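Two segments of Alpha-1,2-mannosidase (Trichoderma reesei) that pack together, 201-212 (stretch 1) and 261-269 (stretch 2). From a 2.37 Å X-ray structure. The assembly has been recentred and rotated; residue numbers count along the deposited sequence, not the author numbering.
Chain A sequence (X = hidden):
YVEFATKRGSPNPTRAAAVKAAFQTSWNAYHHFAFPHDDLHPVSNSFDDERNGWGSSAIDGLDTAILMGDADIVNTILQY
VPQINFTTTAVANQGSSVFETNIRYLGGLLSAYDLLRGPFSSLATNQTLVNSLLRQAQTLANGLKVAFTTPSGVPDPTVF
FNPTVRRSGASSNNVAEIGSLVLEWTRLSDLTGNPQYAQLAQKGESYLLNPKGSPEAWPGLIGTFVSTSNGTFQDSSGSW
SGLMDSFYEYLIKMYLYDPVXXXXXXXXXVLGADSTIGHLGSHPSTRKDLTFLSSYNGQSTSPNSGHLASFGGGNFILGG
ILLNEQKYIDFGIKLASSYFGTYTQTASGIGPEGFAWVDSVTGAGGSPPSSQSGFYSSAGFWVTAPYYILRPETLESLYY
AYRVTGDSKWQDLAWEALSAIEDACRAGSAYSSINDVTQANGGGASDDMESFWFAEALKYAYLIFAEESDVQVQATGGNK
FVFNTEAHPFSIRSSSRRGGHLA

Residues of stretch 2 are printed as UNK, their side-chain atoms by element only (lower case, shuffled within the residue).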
# COMPACT_ATOMS: atom_id res chain seq x y z
N ALA A 201 12.33 -8.88 -12.84
CA ALA A 201 11.87 -8.63 -11.48
C ALA A 201 12.26 -9.75 -10.52
O ALA A 201 12.71 -9.50 -9.40
CB ALA A 201 10.35 -8.45 -11.47
N GLN A 202 12.07 -10.98 -10.97
CA GLN A 202 12.38 -12.15 -10.17
C GLN A 202 13.86 -12.33 -9.89
O GLN A 202 14.25 -12.87 -8.85
CB GLN A 202 11.81 -13.39 -10.85
CG GLN A 202 10.30 -13.37 -10.86
CD GLN A 202 9.69 -14.54 -11.60
OE1 GLN A 202 8.51 -14.53 -11.92
NE2 GLN A 202 10.50 -15.55 -11.86
N LYS A 203 14.70 -11.86 -10.81
CA LYS A 203 16.14 -11.98 -10.61
C LYS A 203 16.54 -11.03 -9.49
O LYS A 203 17.28 -11.40 -8.58
CB LYS A 203 16.90 -11.62 -11.89
CG LYS A 203 18.43 -11.71 -11.73
CD LYS A 203 19.15 -11.67 -13.08
CE LYS A 203 20.63 -11.97 -12.91
NZ LYS A 203 21.37 -11.95 -14.21
N GLY A 204 16.04 -9.80 -9.55
CA GLY A 204 16.37 -8.85 -8.51
C GLY A 204 15.86 -9.34 -7.17
O GLY A 204 16.48 -9.10 -6.14
N GLU A 205 14.72 -10.03 -7.19
CA GLU A 205 14.09 -10.55 -5.98
C GLU A 205 14.90 -11.71 -5.38
O GLU A 205 14.96 -11.86 -4.16
CB GLU A 205 12.66 -11.02 -6.29
CG GLU A 205 11.89 -11.64 -5.11
CD GLU A 205 11.03 -10.64 -4.33
OE1 GLU A 205 10.39 -11.06 -3.35
OE2 GLU A 205 10.98 -9.44 -4.69
N SER A 206 15.51 -12.50 -6.25
CA SER A 206 16.28 -13.67 -5.84
C SER A 206 17.32 -13.38 -4.76
O SER A 206 17.53 -14.19 -3.87
CB SER A 206 16.97 -14.31 -7.07
OG SER A 206 18.07 -13.53 -7.51
N TYR A 207 17.97 -12.22 -4.85
CA TYR A 207 18.99 -11.81 -3.89
C TYR A 207 18.43 -11.60 -2.48
O TYR A 207 19.15 -11.70 -1.49
CB TYR A 207 19.66 -10.52 -4.36
CG TYR A 207 20.49 -10.70 -5.61
CD1 TYR A 207 21.81 -11.16 -5.54
CD2 TYR A 207 19.96 -10.43 -6.87
CE1 TYR A 207 22.58 -11.34 -6.69
CE2 TYR A 207 20.72 -10.61 -8.03
CZ TYR A 207 22.03 -11.06 -7.93
OH TYR A 207 22.80 -11.21 -9.07
N LEU A 208 17.13 -11.32 -2.41
CA LEU A 208 16.44 -11.08 -1.15
C LEU A 208 15.93 -12.37 -0.51
O LEU A 208 15.68 -12.41 0.70
CB LEU A 208 15.26 -10.14 -1.36
CG LEU A 208 15.54 -8.65 -1.57
CD1 LEU A 208 16.48 -8.46 -2.75
CD2 LEU A 208 14.22 -7.91 -1.81
N LEU A 209 15.78 -13.42 -1.31
CA LEU A 209 15.28 -14.70 -0.81
C LEU A 209 16.36 -15.56 -0.14
O LEU A 209 16.06 -16.36 0.74
CB LEU A 209 14.60 -15.47 -1.94
CG LEU A 209 13.49 -14.69 -2.66
CD1 LEU A 209 12.84 -15.58 -3.72
CD2 LEU A 209 12.44 -14.19 -1.64
N ASN A 210 17.60 -15.40 -0.59
CA ASN A 210 18.73 -16.13 -0.00
C ASN A 210 19.77 -15.04 0.30
O ASN A 210 20.78 -14.91 -0.38
CB ASN A 210 19.32 -17.14 -0.99
CG ASN A 210 20.36 -18.06 -0.35
OD1 ASN A 210 20.74 -17.87 0.81
ND2 ASN A 210 20.82 -19.05 -1.10
N PRO A 211 19.49 -14.24 1.34
CA PRO A 211 20.34 -13.14 1.78
C PRO A 211 21.79 -13.49 2.07
O PRO A 211 22.08 -14.37 2.88
CB PRO A 211 19.61 -12.63 3.02
CG PRO A 211 18.97 -13.86 3.56
CD PRO A 211 18.42 -14.51 2.31
N LYS A 212 22.69 -12.79 1.39
CA LYS A 212 24.12 -12.99 1.57
C LYS A 212 24.72 -11.65 1.97
O LYS A 212 24.32 -10.60 1.46
CB LYS A 212 24.76 -13.52 0.29
CG LYS A 212 24.18 -14.86 -0.16
CD LYS A 212 24.94 -15.42 -1.35
CE LYS A 212 24.32 -16.73 -1.82
NZ LYS A 212 24.28 -17.73 -0.71
N UNK A 261 4.53 -21.85 -8.56
CA UNK A 261 5.70 -21.09 -8.97
C UNK A 261 6.38 -20.32 -7.85
O UNK A 261 7.61 -20.22 -7.82
c UNK A 261 5.35 -20.13 -10.09
N UNK A 262 5.59 -19.80 -6.91
CA UNK A 262 6.17 -19.01 -5.82
C UNK A 262 6.03 -19.59 -4.42
O UNK A 262 5.94 -18.85 -3.44
c UNK A 262 4.60 -17.11 -8.14
c UNK A 262 5.59 -17.59 -5.87
c UNK A 262 5.65 -16.95 -7.24
c UNK A 262 6.78 -16.25 -7.65
c UNK A 262 5.81 -15.87 -9.82
c UNK A 262 6.86 -15.70 -8.93
c UNK A 262 4.67 -16.57 -9.42
N UNK A 263 6.02 -20.92 -4.34
CA UNK A 263 5.92 -21.62 -3.06
C UNK A 263 7.11 -21.26 -2.17
O UNK A 263 6.99 -21.22 -0.94
c UNK A 263 5.89 -23.13 -3.29
N UNK A 264 8.25 -20.99 -2.79
CA UNK A 264 9.45 -20.64 -2.03
C UNK A 264 9.28 -19.26 -1.39
O UNK A 264 9.82 -19.00 -0.32
n UNK A 264 13.66 -20.69 -0.77
c UNK A 264 13.92 -19.68 -1.58
c UNK A 264 12.45 -21.24 -1.12
c UNK A 264 10.69 -20.65 -2.93
c UNK A 264 11.97 -20.53 -2.16
n UNK A 264 12.91 -19.56 -2.43
N UNK A 265 8.54 -18.38 -2.07
CA UNK A 265 8.27 -17.03 -1.58
C UNK A 265 7.46 -17.18 -0.29
O UNK A 265 7.66 -16.46 0.69
c UNK A 265 8.04 -14.30 -4.12
c UNK A 265 7.45 -16.24 -2.60
c UNK A 265 8.74 -13.72 -5.17
c UNK A 265 9.67 -14.47 -5.86
c UNK A 265 8.24 -15.63 -3.75
c UNK A 265 9.90 -15.80 -5.52
o UNK A 265 10.38 -13.88 -6.89
c UNK A 265 9.18 -16.37 -4.47
N UNK A 266 6.54 -18.14 -0.32
CA UNK A 266 5.67 -18.45 0.81
C UNK A 266 6.51 -18.87 2.02
O UNK A 266 6.23 -18.46 3.15
c UNK A 266 4.95 -22.43 1.39
c UNK A 266 4.71 -19.58 0.45
n UNK A 266 4.69 -23.89 1.38
c UNK A 266 3.96 -20.14 1.64
c UNK A 266 3.67 -21.62 1.49
N UNK A 267 7.52 -19.70 1.79
CA UNK A 267 8.40 -20.15 2.88
C UNK A 267 9.17 -18.99 3.50
O UNK A 267 9.33 -18.93 4.71
c UNK A 267 9.38 -21.22 2.40
c UNK A 267 8.73 -22.59 2.21
o UNK A 267 7.56 -22.77 2.62
o UNK A 267 9.40 -23.50 1.66
N UNK A 268 9.65 -18.06 2.67
CA UNK A 268 10.40 -16.92 3.19
C UNK A 268 9.48 -16.01 4.04
O UNK A 268 9.94 -15.37 4.99
n UNK A 268 15.47 -15.46 4.30
n UNK A 268 15.42 -17.73 3.93
c UNK A 268 14.93 -16.52 3.70
n UNK A 268 13.90 -16.35 2.88
c UNK A 268 12.10 -16.91 1.26
c UNK A 268 11.04 -16.12 2.05
c UNK A 268 13.22 -17.43 2.17
N UNK A 269 8.20 -15.98 3.68
CA UNK A 269 7.21 -15.18 4.40
C UNK A 269 6.96 -15.79 5.79
O UNK A 269 6.92 -15.08 6.80
c UNK A 269 2.13 -13.40 6.50
c UNK A 269 3.85 -14.61 5.21
n UNK A 269 3.73 -12.41 4.85
c UNK A 269 5.88 -15.16 3.63
c UNK A 269 4.73 -12.91 4.05
c UNK A 269 1.77 -14.60 7.08
c UNK A 269 3.17 -13.43 5.57
c UNK A 269 2.42 -15.80 6.74
c UNK A 269 4.85 -14.26 4.24
c UNK A 269 3.46 -15.82 5.80
O HOH W 1 12.93 -14.79 -7.55
O HOH W 2 13.97 -13.53 2.83

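Position 261 carries a single side-chain carbon; its CB is 6.7 Å from Gln202 OE1, beyond contact. One carbon means alanine, Ala261, which lies before the helix and takes no part in the contact.

At position 262 one carbon leads to a ring of six carbons with no heteroatom, and a ring carbon meets the Gln202 amide oxygen. This is Phe262, at the N-cap position. Its CB points sideways, yet the end of the side chain comes nearer to stretch 1, where CE2 lies 3.6 Å from Gln202 OE1. The oxygen sits at the ring edge, near its plane, where slightly positive ring hydrogens suit it.

Position 263 again has one carbon and is Ala263, out of reach of stretch 1; its small side chain is helix-compatible.

Position 264 shows one carbon and a five-membered ring of three carbons and two nitrogens, which meets Leu209: the imidazole of His264. Its CB points toward stretch 1, and ND1 lies 4.2 Å from Leu209 CD1, a loose contact at an exposed site, which a polar ring tolerates well.

At position 265 one carbon leads to a six-carbon ring bearing one oxygen; the ring meets Leu209 and the oxygen lies by Glu205. This is Tyr265, with CE2 3.5 Å from Leu209 CD1 and OH 3.2 Å from Glu205 CG. The hydroxyl also hydrogen-bonds to water 1, 2.8 Å from OH, and that water donates to Gln202 O at 2.7 Å. A tyrosine thus combines apolar packing with a polar tip in a buried place.

Position 266 has four carbons in a row ending in nitrogen: Lys266, out of reach of stretch 1. Position 267 has two carbons, the second carrying two oxygens: Asp267. Opposite charges on these neighbours pair, OD1 forming a salt bridge with Lys266 NZ at 3.3 Å.

Position 268 has three carbons, a nitrogen, and a carbon carrying two more nitrogens, meeting Leu209 and Pro211: Arg268. Its aliphatic carbons can pack on leucine, CG lying 4.0 Å from Leu209 CD2; NH2 is 3.7 Å from Pro211 CD. Leu209 O lies over one guanidinium face, 3.0 Å from NE, at too poor an angle for a hydrogen bond. NE instead donates to water 2 at 2.8 Å, which donates to Leu208 O at 3.0 Å.

At position 269 one carbon leads to fused five- and six-membered rings holding eight carbons and one nitrogen: Trp269, out of reach of stretch 1, its large, mostly apolar rings suiting a buried site.

The helices run at 36°, axes 11.4 Å apart at closest approach. Leu209 packs against Tyr265 and Arg268, and no direct hydrogen bond crosses. Two waters instead link side chains of stretch 2 to backbone carbonyls of stretch 1.

Stretch 2, residues 261-269: AFAHYKDRW
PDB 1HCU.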